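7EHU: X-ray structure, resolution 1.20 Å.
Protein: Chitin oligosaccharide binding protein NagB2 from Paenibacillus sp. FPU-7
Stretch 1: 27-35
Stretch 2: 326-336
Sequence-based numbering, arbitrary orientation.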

# COMPACT_ATOMS: atom_id res chain seq x y z
N GLY A 27 15.01 -34.93 -1.88
CA GLY A 27 13.72 -35.58 -1.83
C GLY A 27 13.07 -35.49 -0.47
O GLY A 27 13.78 -35.29 0.52
N ASP A 28 11.74 -35.64 -0.37
CA ASP A 28 10.87 -36.02 -1.49
C ASP A 28 10.77 -34.91 -2.53
O ASP A 28 10.93 -33.73 -2.21
N SER A 29 10.54 -35.28 -3.78
CA SER A 29 10.28 -34.29 -4.81
C SER A 29 9.01 -33.53 -4.44
O SER A 29 7.97 -34.13 -4.14
N VAL A 30 9.08 -32.20 -4.44
CA VAL A 30 7.93 -31.37 -4.12
C VAL A 30 7.99 -30.10 -4.97
O VAL A 30 9.05 -29.51 -5.15
N SER A 31 6.84 -29.70 -5.51
CA SER A 31 6.73 -28.48 -6.29
C SER A 31 5.83 -27.50 -5.56
O SER A 31 4.72 -27.87 -5.15
N LEU A 32 6.30 -26.27 -5.39
CA LEU A 32 5.54 -25.23 -4.70
C LEU A 32 5.40 -24.05 -5.64
O LEU A 32 6.37 -23.63 -6.27
N THR A 33 4.19 -23.51 -5.73
CA THR A 33 3.97 -22.26 -6.44
C THR A 33 4.13 -21.10 -5.48
O THR A 33 3.58 -21.11 -4.37
N LEU A 34 4.90 -20.10 -5.91
CA LEU A 34 5.16 -18.89 -5.14
C LEU A 34 4.57 -17.74 -5.93
O LEU A 34 5.14 -17.30 -6.94
N ARG A 35 3.40 -17.28 -5.49
CA ARG A 35 2.69 -16.16 -6.10
C ARG A 35 3.26 -14.84 -5.57
O ARG A 35 3.23 -14.59 -4.36
N ASP A 326 3.95 -32.82 4.51
CA ASP A 326 5.14 -32.61 5.33
C ASP A 326 6.30 -32.08 4.50
O ASP A 326 7.04 -31.20 4.96
N ALA A 327 6.47 -32.59 3.28
CA ALA A 327 7.57 -32.13 2.44
C ALA A 327 7.38 -30.67 2.04
O ALA A 327 8.33 -29.88 2.03
N GLU A 328 6.14 -30.31 1.69
CA GLU A 328 5.83 -28.93 1.35
C GLU A 328 6.08 -28.01 2.53
O GLU A 328 6.64 -26.92 2.37
N LYS A 329 5.69 -28.42 3.73
CA LYS A 329 5.87 -27.56 4.90
C LYS A 329 7.35 -27.38 5.23
O LYS A 329 7.75 -26.28 5.61
N LYS A 330 8.18 -28.40 5.02
CA LYS A 330 9.62 -28.22 5.19
C LYS A 330 10.17 -27.17 4.24
O LYS A 330 11.01 -26.35 4.62
N ALA A 331 9.75 -27.21 2.97
CA ALA A 331 10.18 -26.22 2.00
C ALA A 331 9.70 -24.83 2.38
O ALA A 331 10.44 -23.85 2.24
N VAL A 332 8.45 -24.72 2.85
CA VAL A 332 7.90 -23.43 3.24
C VAL A 332 8.67 -22.87 4.42
O VAL A 332 8.98 -21.68 4.46
N LYS A 333 8.96 -23.71 5.41
CA LYS A 333 9.71 -23.23 6.57
C LYS A 333 11.08 -22.72 6.15
O LYS A 333 11.56 -21.71 6.66
N ALA A 334 11.74 -23.43 5.23
CA ALA A 334 13.05 -22.99 4.75
C ALA A 334 12.95 -21.66 4.01
O ALA A 334 13.83 -20.80 4.15
N PHE A 335 11.89 -21.48 3.23
CA PHE A 335 11.69 -20.20 2.56
C PHE A 335 11.53 -19.08 3.57
O PHE A 335 12.15 -18.01 3.44
N ILE A 336 10.70 -19.29 4.60
CA ILE A 336 10.51 -18.27 5.63
C ILE A 336 11.85 -17.93 6.28
O ILE A 336 12.21 -16.76 6.46

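A β-strand packed against a helix illustrates how two different periodicities can be reconciled. Alternate residues of a strand face the same way, whereas a helix returns to the same side every three or four residues. In NagB2, the strand beginning at Val 30 lies beside the helix of residues 326-336, their axes approaching to 8.6 Å at an angle of 55°. The strand offers Val 30, Leu 32 and Leu 34; the helix answers with Ala 327, Ala 331 and Phe 335, spaced four residues apart, all with CA-to-CB bonds directed toward the strand.

Contact begins just before the strand. Asp 28, which follows a cis peptide bond, has chi1 in the m well and directs its CB toward the helix, where it lies 4.3 Å from CB of Ala 327. Its role here is modest, and Ser 29 then points away.

Val 30, with chi1 in p, is the first strand residue to turn toward the helix. Its CB lies 4.3 Å from CB of Ala 327, an apolar contact, while its CG2 meets CG of Glu 328 at 3.2 Å. The latter approach is tight: the aliphatic part of the glutamate (chi1 m, chi2 t) packs against the valine although its CA-to-CB bond runs sideways, so a charged residue contributes methylene surface to the interface.

Ser 31 shows the other phase of the strand. Its side chain, with chi1 in t, points away, but its backbone still communicates with the helix. Water 1 donates hydrogen bonds to Ser 31 O and to Glu 328 OE2, each at 2.9 Å. Ser 31 O and Glu 328 OE2 are themselves 4.3 Å apart, and the water links them by donating one hydrogen bond to each. No direct hydrogen bond joins the stretches.

Leu 32 is buried and has the largest area covered by the opposing stretch. With chi1 in m and chi2 at 91°, between wells, both methyls of Leu 32 pack on Ala 331, CD1 of Leu 32 lying 3.7 Å and CD2 of Leu 32 3.9 Å from CB of Ala 331; CD2 of Leu 32 also lies 3.6 Å from CG2 of Val 332, whose chi1 is t. CD2 also comes within 3.7 Å of the backbone atom Glu 328 O, which already accepts the helical hydrogen bond from Val 332 N.

Thr 33 makes no contact, and Leu 34 resumes the inward pattern. Extended in t, t, it brings CD1 to 3.8 Å from CE1 of Phe 335, approaching the ring obliquely. The phenylalanine, chi1 t, thus closes the apolar series before Arg 35, which lies out of reach.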

# COMPACT_ATOMS: atom_id res chain seq x y z
CB ASP A 28 9.44 -36.33 -0.99
CG ASP A 28 9.36 -37.55 -0.08
OD1 ASP A 28 10.42 -38.05 0.37
OD2 ASP A 28 8.22 -38.00 0.18
CB SER A 29 10.11 -34.99 -6.16
OG SER A 29 9.96 -34.04 -7.20
CB VAL A 30 7.88 -31.07 -2.61
CG1 VAL A 30 9.08 -30.27 -2.15
CG2 VAL A 30 6.61 -30.37 -2.24
CB SER A 31 6.15 -28.77 -7.68
OG SER A 31 6.00 -27.57 -8.43
CB LEU A 32 6.27 -24.78 -3.42
CG LEU A 32 6.40 -25.87 -2.34
CD1 LEU A 32 7.70 -26.63 -2.52
CD2 LEU A 32 6.33 -25.26 -0.96
CB THR A 33 2.60 -22.25 -7.10
OG1 THR A 33 2.54 -23.34 -8.03
CG2 THR A 33 2.33 -20.91 -7.81
CB LEU A 34 6.66 -18.73 -4.90
CG LEU A 34 7.08 -17.76 -3.81
CD1 LEU A 34 8.60 -17.83 -3.61
CD2 LEU A 34 6.66 -16.31 -4.11
CB ARG A 35 1.20 -16.27 -5.77
CG ARG A 35 0.35 -15.06 -6.13
CD ARG A 35 0.12 -14.87 -7.64
NE ARG A 35 -0.28 -16.12 -8.25
CZ ARG A 35 -1.45 -16.74 -8.04
NH1 ARG A 35 -2.35 -16.20 -7.25
NH2 ARG A 35 -1.68 -17.93 -8.59
CB ASP A 326 5.52 -33.91 6.05
CG ASP A 326 4.56 -34.26 7.18
OD1 ASP A 326 3.87 -33.34 7.69
OD2 ASP A 326 4.49 -35.44 7.56
CB ALA A 327 7.69 -33.02 1.20
CB GLU A 328 4.38 -28.83 0.89
CG GLU A 328 4.08 -29.45 -0.49
CD GLU A 328 2.59 -29.44 -0.81
OE1 GLU A 328 1.82 -29.79 0.10
OE2 GLU A 328 2.19 -29.08 -1.94
CB LYS A 329 5.06 -28.09 6.09
CG LYS A 329 4.93 -27.26 7.53
CD LYS A 329 4.06 -28.36 8.15
CE LYS A 329 2.76 -28.23 7.39
NZ LYS A 329 1.57 -28.97 7.83
CB LYS A 330 10.33 -29.55 4.97
CG LYS A 330 11.82 -29.55 5.26
CD LYS A 330 12.41 -30.97 5.18
CE LYS A 330 11.42 -32.02 5.70
NZ LYS A 330 11.18 -32.11 7.18
CB ALA A 331 9.68 -26.62 0.62
CB VAL A 332 6.39 -23.56 3.53
CG1 VAL A 332 5.89 -22.39 4.37
CG2 VAL A 332 5.59 -23.67 2.24
CB LYS A 333 9.85 -24.34 7.60
CG LYS A 333 8.57 -24.69 8.33
CD LYS A 333 8.85 -25.46 9.63
CE LYS A 333 7.97 -26.68 9.82
NZ LYS A 333 8.54 -27.59 10.85
CB ALA A 334 13.68 -24.07 3.86
CB PHE A 335 10.46 -20.26 1.64
CG PHE A 335 10.10 -18.90 1.09
CD1 PHE A 335 10.83 -18.35 0.04
CD2 PHE A 335 9.09 -18.15 1.65
CE1 PHE A 335 10.54 -17.10 -0.44
CE2 PHE A 335 8.79 -16.89 1.16
CZ PHE A 335 9.53 -16.35 0.13
CB ILE A 336 9.45 -18.70 6.66
CG1 ILE A 336 8.06 -18.79 6.00
CG2 ILE A 336 9.41 -17.77 7.87
CD1 ILE A 336 7.06 -19.53 6.82
O HOH W 1 3.78 -30.39 -4.05